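Local coordinates for Nitrate/nitrite binding protein NrtA (Synechocystis sp., PDB 2G29), which binds nitrate in the periplasm as the solute-binding subunit of the NrtABCD ABC transporter, which takes up nitrate and probably also nitrite, at residues Phe39-Glu53 against Glu278-Lys290. Sequence-based numbering, arbitrary orientation.
Sequences FIALTDAAPLIIAKE and EMCQILSKREWFK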
ATOM      1  N   PHE A  39       2.059  -0.841  12.139  1.00  9.93           N
ATOM      2  CA  PHE A  39       1.756  -1.603  10.907  1.00  9.33           C
ATOM      3  C   PHE A  39       0.304  -2.055  10.972  1.00 11.71           C
ATOM      4  O   PHE A  39      -0.271  -2.142  12.067  1.00 10.74           O
ATOM      5  CB  PHE A  39       2.656  -2.846  10.736  1.00 11.25           C
ATOM      6  CG  PHE A  39       2.319  -3.996  11.653  1.00 11.23           C
ATOM      7  CD1 PHE A  39       1.520  -5.054  11.206  1.00 12.45           C
ATOM      8  CD2 PHE A  39       2.793  -4.011  12.979  1.00 11.75           C
ATOM      9  CE1 PHE A  39       1.201  -6.110  12.055  1.00 12.39           C
ATOM     10  CE2 PHE A  39       2.485  -5.045  13.824  1.00 12.09           C
ATOM     11  CZ  PHE A  39       1.690  -6.100  13.378  1.00 12.96           C
ATOM     12  N   ILE A  40      -0.268  -2.319   9.806  1.00 10.64           N
ATOM     13  CA  ILE A  40      -1.609  -2.865   9.703  1.00 10.75           C
ATOM     14  C   ILE A  40      -1.362  -4.328   9.262  1.00  9.80           C
ATOM     15  O   ILE A  40      -0.383  -4.613   8.514  1.00 11.06           O
ATOM     16  CB  ILE A  40      -2.450  -2.063   8.677  1.00 10.81           C
ATOM     17  CG1 ILE A  40      -2.789  -0.661   9.222  1.00 14.84           C
ATOM     18  CG2 ILE A  40      -3.733  -2.787   8.358  1.00 12.03           C
ATOM     19  CD1 ILE A  40      -1.628   0.118   9.738  1.00 21.57           C
ATOM     20  N   ALA A  41      -2.203  -5.249   9.732  1.00 11.01           N
ATOM     21  CA  ALA A  41      -2.018  -6.689   9.458  1.00 10.25           C
ATOM     22  C   ALA A  41      -2.246  -7.011   7.997  1.00 10.71           C
ATOM     23  O   ALA A  41      -3.365  -7.363   7.587  1.00 11.94           O
ATOM     24  CB  ALA A  41      -2.966  -7.515  10.334  1.00 10.25           C
ATOM     25  N   LEU A  42      -1.160  -6.880   7.243  1.00  9.80           N
ATOM     26  CA  LEU A  42      -1.089  -7.073   5.798  1.00  9.87           C
ATOM     27  C   LEU A  42       0.280  -7.634   5.440  1.00  9.84           C
ATOM     28  O   LEU A  42       1.280  -7.217   6.028  1.00 11.94           O
ATOM     29  CB  LEU A  42      -1.241  -5.721   5.099  1.00 10.43           C
ATOM     30  CG  LEU A  42      -2.594  -5.069   5.349  1.00 10.43           C
ATOM     31  CD1 LEU A  42      -2.481  -3.571   5.117  1.00 11.34           C
ATOM     32  CD2 LEU A  42      -3.646  -5.694   4.462  1.00  9.86           C
ATOM     33  N   THR A  43       0.331  -8.514   4.443  1.00 10.36           N
ATOM     34  CA  THR A  43       1.592  -9.114   4.043  1.00 11.33           C
ATOM     35  C   THR A  43       2.640  -8.072   3.693  1.00 11.79           C
ATOM     36  O   THR A  43       3.830  -8.293   3.954  1.00 12.41           O
ATOM     37  CB  THR A  43       1.384 -10.052   2.877  1.00 11.65           C
ATOM     38  OG1 THR A  43       0.293 -10.913   3.195  1.00 12.98           O
ATOM     39  CG2 THR A  43       2.643 -10.925   2.666  1.00 10.49           C
ATOM     40  N   ASP A  44       2.240  -6.930   3.130  1.00 11.07           N
ATOM     41  CA  ASP A  44       3.235  -5.927   2.780  1.00 10.66           C
ATOM     42  C   ASP A  44       3.847  -5.159   3.968  1.00 10.58           C
ATOM     43  O   ASP A  44       4.690  -4.276   3.781  1.00 11.27           O
ATOM     44  CB  ASP A  44       2.735  -4.973   1.680  1.00 10.31           C
ATOM     45  CG  ASP A  44       1.362  -4.400   1.950  1.00 11.64           C
ATOM     46  OD1 ASP A  44       1.013  -4.139   3.101  1.00 10.49           O
ATOM     47  OD2 ASP A  44       0.664  -4.163   0.944  1.00 11.49           O
ATOM     48  N   ALA A  45       3.470  -5.534   5.186  1.00 10.42           N
ATOM     49  CA  ALA A  45       4.109  -5.012   6.394  1.00 10.77           C
ATOM     50  C   ALA A  45       5.284  -5.938   6.741  1.00 11.23           C
ATOM     51  O   ALA A  45       6.044  -5.648   7.650  1.00 12.72           O
ATOM     52  CB  ALA A  45       3.119  -5.015   7.557  1.00 12.41           C
ATOM     53  N   ALA A  46       5.413  -7.051   6.001  1.00 11.91           N
ATOM     54  CA  ALA A  46       6.470  -8.032   6.317  1.00 12.55           C
ATOM     55  C   ALA A  46       7.860  -7.469   6.579  1.00 13.29           C
ATOM     56  O   ALA A  46       8.501  -7.862   7.534  1.00 14.44           O
ATOM     57  CB  ALA A  46       6.565  -9.118   5.242  1.00 13.66           C
ATOM     58  N   PRO A  47       8.338  -6.549   5.749  1.00 12.45           N
ATOM     59  CA  PRO A  47       9.684  -6.016   6.006  1.00 14.15           C
ATOM     60  C   PRO A  47       9.849  -5.422   7.404  1.00 13.66           C
ATOM     61  O   PRO A  47      10.897  -5.592   8.030  1.00 15.00           O
ATOM     62  CB  PRO A  47       9.871  -4.978   4.894  1.00 13.61           C
ATOM     63  CG  PRO A  47       8.502  -4.669   4.418  1.00 20.53           C
ATOM     64  CD  PRO A  47       7.734  -5.970   4.539  1.00 14.96           C
ATOM     65  N   LEU A  48       8.839  -4.721   7.918  1.00 13.38           N
ATOM     66  CA  LEU A  48       8.966  -4.130   9.241  1.00 13.69           C
ATOM     67  C   LEU A  48       8.959  -5.188  10.356  1.00 14.62           C
ATOM     68  O   LEU A  48       9.672  -5.041  11.367  1.00 14.25           O
ATOM     69  CB  LEU A  48       7.852  -3.115   9.521  1.00 15.00           C
ATOM     70  CG  LEU A  48       7.834  -1.864   8.641  1.00 16.83           C
ATOM     71  CD1 LEU A  48       6.980  -0.822   9.338  1.00 16.30           C
ATOM     72  CD2 LEU A  48       9.238  -1.315   8.410  1.00 17.73           C
ATOM     73  N   ILE A  49       8.180  -6.248  10.157  1.00 13.74           N
ATOM     74  CA  ILE A  49       8.055  -7.335  11.133  1.00 13.94           C
ATOM     75  C   ILE A  49       9.305  -8.204  11.101  1.00 15.41           C
ATOM     76  O   ILE A  49       9.873  -8.504  12.162  1.00 15.93           O
ATOM     77  CB  ILE A  49       6.776  -8.147  10.821  1.00 14.39           C
ATOM     78  CG1 ILE A  49       5.538  -7.325  11.234  1.00 18.20           C
ATOM     79  CG2 ILE A  49       6.783  -9.462  11.595  1.00 15.97           C
ATOM     80  CD1 ILE A  49       5.407  -5.960  10.640  1.00 23.52           C
ATOM     81  N   ILE A  50       9.736  -8.576   9.903  1.00 15.33           N
ATOM     82  CA  ILE A  50      10.954  -9.404   9.734  1.00 15.25           C
ATOM     83  C   ILE A  50      12.174  -8.631  10.258  1.00 15.89           C
ATOM     84  O   ILE A  50      13.113  -9.225  10.816  1.00 15.43           O
ATOM     85  CB  ILE A  50      11.143  -9.806   8.248  1.00 16.23           C
ATOM     86  CG1 ILE A  50      10.234 -10.989   7.913  1.00 18.07           C
ATOM     87  CG2 ILE A  50      12.590 -10.234   7.949  1.00 15.21           C
ATOM     88  CD1 ILE A  50      10.416 -12.171   8.784  1.00 22.56           C
ATOM     89  N   ALA A  51      12.200  -7.321  10.103  1.00 14.39           N
ATOM     90  CA  ALA A  51      13.345  -6.575  10.635  1.00 15.27           C
ATOM     91  C   ALA A  51      13.460  -6.798  12.150  1.00 15.98           C
ATOM     92  O   ALA A  51      14.559  -6.766  12.701  1.00 17.65           O
ATOM     93  CB  ALA A  51      13.213  -5.097  10.332  1.00 16.19           C
ATOM     94  N   LYS A  52      12.340  -7.008  12.830  1.00 15.05           N
ATOM     95  CA  LYS A  52      12.379  -7.281  14.270  1.00 17.09           C
ATOM     96  C   LYS A  52      12.676  -8.779  14.479  1.00 18.26           C
ATOM     97  O   LYS A  52      13.656  -9.136  15.136  1.00 18.52           O
ATOM     98  CB  LYS A  52      11.034  -6.926  14.934  1.00 17.73           C
ATOM     99  CG  LYS A  52      11.010  -7.108  16.466  1.00 19.16           C
ATOM    100  CD  LYS A  52      11.931  -6.104  17.138  1.00 21.62           C
ATOM    101  CE  LYS A  52      11.821  -6.167  18.648  1.00 22.05           C
ATOM    102  NZ  LYS A  52      12.659  -5.096  19.285  1.00 22.83           N
ATOM    103  N   GLU A  53      11.857  -9.652  13.902  1.00 18.57           N
ATOM    104  CA  GLU A  53      12.030 -11.097  14.096  1.00 19.29           C
ATOM    105  C   GLU A  53      13.379 -11.690  13.698  1.00 20.56           C
ATOM    106  O   GLU A  53      13.846 -12.641  14.341  1.00 21.92           O
ATOM    107  CB  GLU A  53      10.926 -11.855  13.351  1.00 20.62           C
ATOM    108  CG  GLU A  53       9.550 -11.781  14.008  1.00 23.33           C
ATOM    109  CD  GLU A  53       9.359 -12.801  15.136  1.00 25.28           C
ATOM    110  OE1 GLU A  53       8.285 -12.798  15.751  1.00 24.49           O
ATOM    111  OE2 GLU A  53      10.276 -13.604  15.401  1.00 28.73           O
ATOM    112  N   GLU A 278       9.122 -19.371   5.514  1.00 16.18           N
ATOM    113  CA  GLU A 278       9.425 -18.874   6.829  1.00 16.67           C
ATOM    114  C   GLU A 278       8.757 -17.524   7.087  1.00 15.25           C
ATOM    115  O   GLU A 278       8.212 -17.304   8.163  1.00 16.32           O
ATOM    116  CB  GLU A 278      10.940 -18.776   7.022  1.00 17.05           C
ATOM    117  CG  GLU A 278      11.291 -18.523   8.461  1.00 16.90           C
ATOM    118  CD  GLU A 278      12.791 -18.299   8.706  1.00 16.43           C
ATOM    119  OE1 GLU A 278      13.603 -18.563   7.804  1.00 20.61           O
ATOM    120  OE2 GLU A 278      13.109 -17.863   9.817  1.00 21.41           O
ATOM    121  N   MET A 279       8.776 -16.639   6.097  1.00 15.26           N
ATOM    122  CA  MET A 279       8.139 -15.331   6.259  1.00 15.62           C
ATOM    123  C   MET A 279       6.677 -15.498   6.644  1.00 14.62           C
ATOM    124  O   MET A 279       6.207 -14.888   7.579  1.00 13.51           O
ATOM    125  CB  MET A 279       8.232 -14.549   4.951  1.00 15.64           C
ATOM    126  CG  MET A 279       7.663 -13.147   5.054  1.00 13.62           C
ATOM    127  SD  MET A 279       7.690 -12.258   3.504  1.00 16.14           S
ATOM    128  CE  MET A 279       6.246 -12.971   2.716  1.00 15.73           C
ATOM    129  N   CYS A 280       5.971 -16.339   5.909  1.00 13.92           N
ATOM    130  CA  CYS A 280       4.566 -16.548   6.154  1.00 13.17           C
ATOM    131  C   CYS A 280       4.289 -17.275   7.467  1.00 14.04           C
ATOM    132  O   CYS A 280       3.254 -17.037   8.104  1.00 14.53           O
ATOM    133  CB  CYS A 280       3.939 -17.257   4.959  1.00 14.28           C
ATOM    134  SG  CYS A 280       3.899 -16.159   3.475  1.00 15.00           S
ATOM    135  N   GLN A 281       5.178 -18.180   7.879  1.00 14.23           N
ATOM    136  CA  GLN A 281       4.971 -18.819   9.194  1.00 15.50           C
ATOM    137  C   GLN A 281       5.034 -17.751  10.289  1.00 13.52           C
ATOM    138  O   GLN A 281       4.254 -17.759  11.239  1.00 14.87           O
ATOM    139  CB  GLN A 281       6.053 -19.838   9.500  1.00 16.23           C
ATOM    140  CG  GLN A 281       6.021 -21.048   8.613  1.00 17.77           C
ATOM    141  CD  GLN A 281       7.180 -21.970   8.954  1.00 21.41           C
ATOM    142  OE1 GLN A 281       8.306 -21.510   9.140  1.00 20.82           O
ATOM    143  NE2 GLN A 281       6.908 -23.268   9.051  1.00 22.56           N
ATOM    144  N   ILE A 282       5.987 -16.830  10.148  1.00 14.58           N
ATOM    145  CA  ILE A 282       6.151 -15.744  11.095  1.00 14.49           C
ATOM    146  C   ILE A 282       4.924 -14.840  11.079  1.00 13.74           C
ATOM    147  O   ILE A 282       4.346 -14.581  12.128  1.00 15.17           O
ATOM    148  CB  ILE A 282       7.420 -14.921  10.768  1.00 15.22           C
ATOM    149  CG1 ILE A 282       8.685 -15.755  11.035  1.00 16.30           C
ATOM    150  CG2 ILE A 282       7.490 -13.674  11.650  1.00 14.67           C
ATOM    151  CD1 ILE A 282       9.984 -15.112  10.482  1.00 18.39           C
ATOM    152  N   LEU A 283       4.493 -14.408   9.891  1.00 14.44           N
ATOM    153  CA  LEU A 283       3.330 -13.525   9.838  1.00 13.86           C
ATOM    154  C   LEU A 283       2.056 -14.177  10.390  1.00 14.32           C
ATOM    155  O   LEU A 283       1.196 -13.513  10.973  1.00 13.56           O
ATOM    156  CB  LEU A 283       3.088 -13.081   8.396  1.00 14.19           C
ATOM    157  CG  LEU A 283       4.270 -12.328   7.758  1.00 15.38           C
ATOM    158  CD1 LEU A 283       3.953 -11.969   6.320  1.00 15.37           C
ATOM    159  CD2 LEU A 283       4.614 -11.073   8.583  1.00 14.68           C
ATOM    160  N   SER A 284       1.941 -15.489  10.213  1.00 13.95           N
ATOM    161  CA  SER A 284       0.759 -16.205  10.645  1.00 14.94           C
ATOM    162  C   SER A 284       0.546 -16.281  12.158  1.00 15.03           C
ATOM    163  O   SER A 284      -0.580 -16.375  12.622  1.00 15.14           O
ATOM    164  CB  SER A 284       0.803 -17.626  10.041  1.00 15.45           C
ATOM    165  OG  SER A 284      -0.286 -18.412  10.499  1.00 20.12           O
ATOM    166  N   LYS A 285       1.648 -16.217  12.897  1.00 16.95           N
ATOM    167  CA  LYS A 285       1.636 -16.359  14.349  1.00 19.18           C
ATOM    168  C   LYS A 285       0.729 -15.389  15.070  1.00 19.34           C
ATOM    169  O   LYS A 285       0.458 -14.271  14.606  1.00 18.85           O
ATOM    170  CB  LYS A 285       3.066 -16.221  14.921  1.00 20.16           C
ATOM    171  CG  LYS A 285       4.089 -17.176  14.311  1.00 25.98           C
ATOM    172  CD  LYS A 285       5.494 -16.989  14.904  1.00 29.68           C
ATOM    173  CE  LYS A 285       6.546 -17.770  14.088  1.00 31.99           C
ATOM    174  NZ  LYS A 285       7.963 -17.498  14.530  1.00 34.71           N
ATOM    175  N   ARG A 286       0.260 -15.821  16.233  1.00 20.52           N
ATOM    176  CA  ARG A 286      -0.614 -14.999  17.052  1.00 23.40           C
ATOM    177  C   ARG A 286       0.087 -13.692  17.394  1.00 23.25           C
ATOM    178  O   ARG A 286      -0.564 -12.686  17.628  1.00 22.98           O
ATOM    179  CB  ARG A 286      -0.965 -15.753  18.337  1.00 26.52           C
ATOM    180  CG  ARG A 286      -1.706 -14.901  19.358  1.00 31.91           C
ATOM    181  CD  ARG A 286      -3.067 -14.486  18.840  1.00 34.51           C
ATOM    182  NE  ARG A 286      -3.958 -14.060  19.920  1.00 38.69           N
ATOM    183  CZ  ARG A 286      -5.282 -14.046  19.812  1.00 39.89           C
ATOM    184  NH1 ARG A 286      -5.855 -14.436  18.680  1.00 40.82           N
ATOM    185  NH2 ARG A 286      -6.037 -13.648  20.829  1.00 41.89           N
ATOM    186  N   GLU A 287       1.420 -13.723  17.421  1.00 23.49           N
ATOM    187  CA  GLU A 287       2.224 -12.542  17.736  1.00 24.42           C
ATOM    188  C   GLU A 287       2.022 -11.442  16.684  1.00 22.31           C
ATOM    189  O   GLU A 287       2.134 -10.239  16.986  1.00 22.71           O
ATOM    190  CB  GLU A 287       3.713 -12.934  17.790  1.00 25.91           C
ATOM    191  CG  GLU A 287       4.695 -11.878  18.335  1.00 30.96           C
ATOM    192  CD  GLU A 287       4.587 -11.692  19.842  1.00 34.05           C
ATOM    193  OE1 GLU A 287       4.236 -12.674  20.538  1.00 35.34           O
ATOM    194  OE2 GLU A 287       4.875 -10.577  20.331  1.00 35.97           O
ATOM    195  N   TRP A 288       1.690 -11.854  15.458  1.00 19.42           N
ATOM    196  CA  TRP A 288       1.529 -10.920  14.355  1.00 18.37           C
ATOM    197  C   TRP A 288       0.131 -10.847  13.715  1.00 18.89           C
ATOM    198  O   TRP A 288      -0.700 -10.104  14.210  1.00 21.80           O
ATOM    199  CB  TRP A 288       2.618 -11.217  13.316  1.00 16.62           C
ATOM    200  CG  TRP A 288       4.013 -11.093  13.927  1.00 15.28           C
ATOM    201  CD1 TRP A 288       4.911 -12.109  14.137  1.00 15.73           C
ATOM    202  CD2 TRP A 288       4.619  -9.912  14.473  1.00 15.16           C
ATOM    203  NE1 TRP A 288       6.038 -11.631  14.780  1.00 16.10           N
ATOM    204  CE2 TRP A 288       5.881 -10.292  15.000  1.00 16.70           C
ATOM    205  CE3 TRP A 288       4.225  -8.567  14.564  1.00 15.45           C
ATOM    206  CZ2 TRP A 288       6.735  -9.378  15.624  1.00 17.35           C
ATOM    207  CZ3 TRP A 288       5.086  -7.650  15.183  1.00 17.73           C
ATOM    208  CH2 TRP A 288       6.331  -8.069  15.705  1.00 18.21           C
ATOM    209  N   PHE A 289      -0.157 -11.597  12.652  1.00 16.54           N
ATOM    210  CA  PHE A 289      -1.484 -11.487  12.026  1.00 16.07           C
ATOM    211  C   PHE A 289      -2.550 -12.383  12.631  1.00 16.48           C
ATOM    212  O   PHE A 289      -3.738 -12.062  12.531  1.00 16.76           O
ATOM    213  CB  PHE A 289      -1.457 -11.842  10.524  1.00 15.08           C
ATOM    214  CG  PHE A 289      -0.560 -10.974   9.676  1.00 16.49           C
ATOM    215  CD1 PHE A 289      -0.377 -11.296   8.332  1.00 16.82           C
ATOM    216  CD2 PHE A 289       0.114  -9.874  10.201  1.00 16.71           C
ATOM    217  CE1 PHE A 289       0.473 -10.536   7.504  1.00 15.47           C
ATOM    218  CE2 PHE A 289       0.959  -9.116   9.381  1.00 16.27           C
ATOM    219  CZ  PHE A 289       1.130  -9.458   8.045  1.00 17.44           C
ATOM    220  N   LYS A 290      -2.133 -13.517  13.205  1.00 16.02           N
ATOM    221  CA  LYS A 290      -3.089 -14.491  13.733  1.00 16.86           C
ATOM    222  C   LYS A 290      -4.063 -14.854  12.572  1.00 15.74           C
ATOM    223  O   LYS A 290      -5.293 -14.797  12.714  1.00 15.96           O
ATOM    224  CB  LYS A 290      -3.851 -13.893  14.924  1.00 19.84           C
ATOM    225  CG  LYS A 290      -4.706 -14.890  15.649  1.00 23.91           C
ATOM    226  CD  LYS A 290      -3.958 -16.169  15.865  1.00 26.68           C
ATOM    227  CE  LYS A 290      -4.851 -17.209  16.520  1.00 31.20           C
ATOM    228  NZ  LYS A 290      -4.218 -18.567  16.471  1.00 33.07           N
TER
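Trp288, closing the type I turn after helix 276-284, and Phe289 next to it pack on the first strand-loop-helix unit of the periplasmic binding protein fold, where strand 36-39 leads into helix 46-53. Helix segments 46-53 and 278-284 run at 90° to each other, their axes 10.7 Å apart at closest approach.

One hydrogen bond joins the segments: Trp288 NE1 donates to Glu53 OE1 (2.7 Å, N-H...O 166°). Glu53 OE1 lies in the indole plane, and the N-H reaches it on the anti side of the carboxylate, whose plane is turned 73° from the ring. The bend at chi2 folds the Glu53 chain back to meet it, its CG against Ile282 CG2.

Ile49 CG2 sits over the five-membered ring of Trp288, 3.7 Å from its centroid, a CH-pi contact, and Glu287 CG lies over the rim of the opposite face. Phe39 CZ comes 3.7 Å from Trp288 CE3 at the indole edge, the two rings meeting obliquely. An alanine in place of Trp288 would probably open a gap over Ile49 CG2 and beside the Phe39 ring, and deprive the Glu53 carboxylate of its N-H donor.

Apolar packing fills the crossing: Ala46 CB touches Met279 SD and Leu283 CD1, while Ile50 CD1 presses tightly on Ile282 CD1 (3.4 Å).

Phe289 lies between Leu283 CB and the backbone of Ala41-Leu42; the Leu42 side chain in turn lies close to Trp73 and Lys240 of the nitrate site, and Phe289 CZ comes within 3.0 Å of Leu42 O.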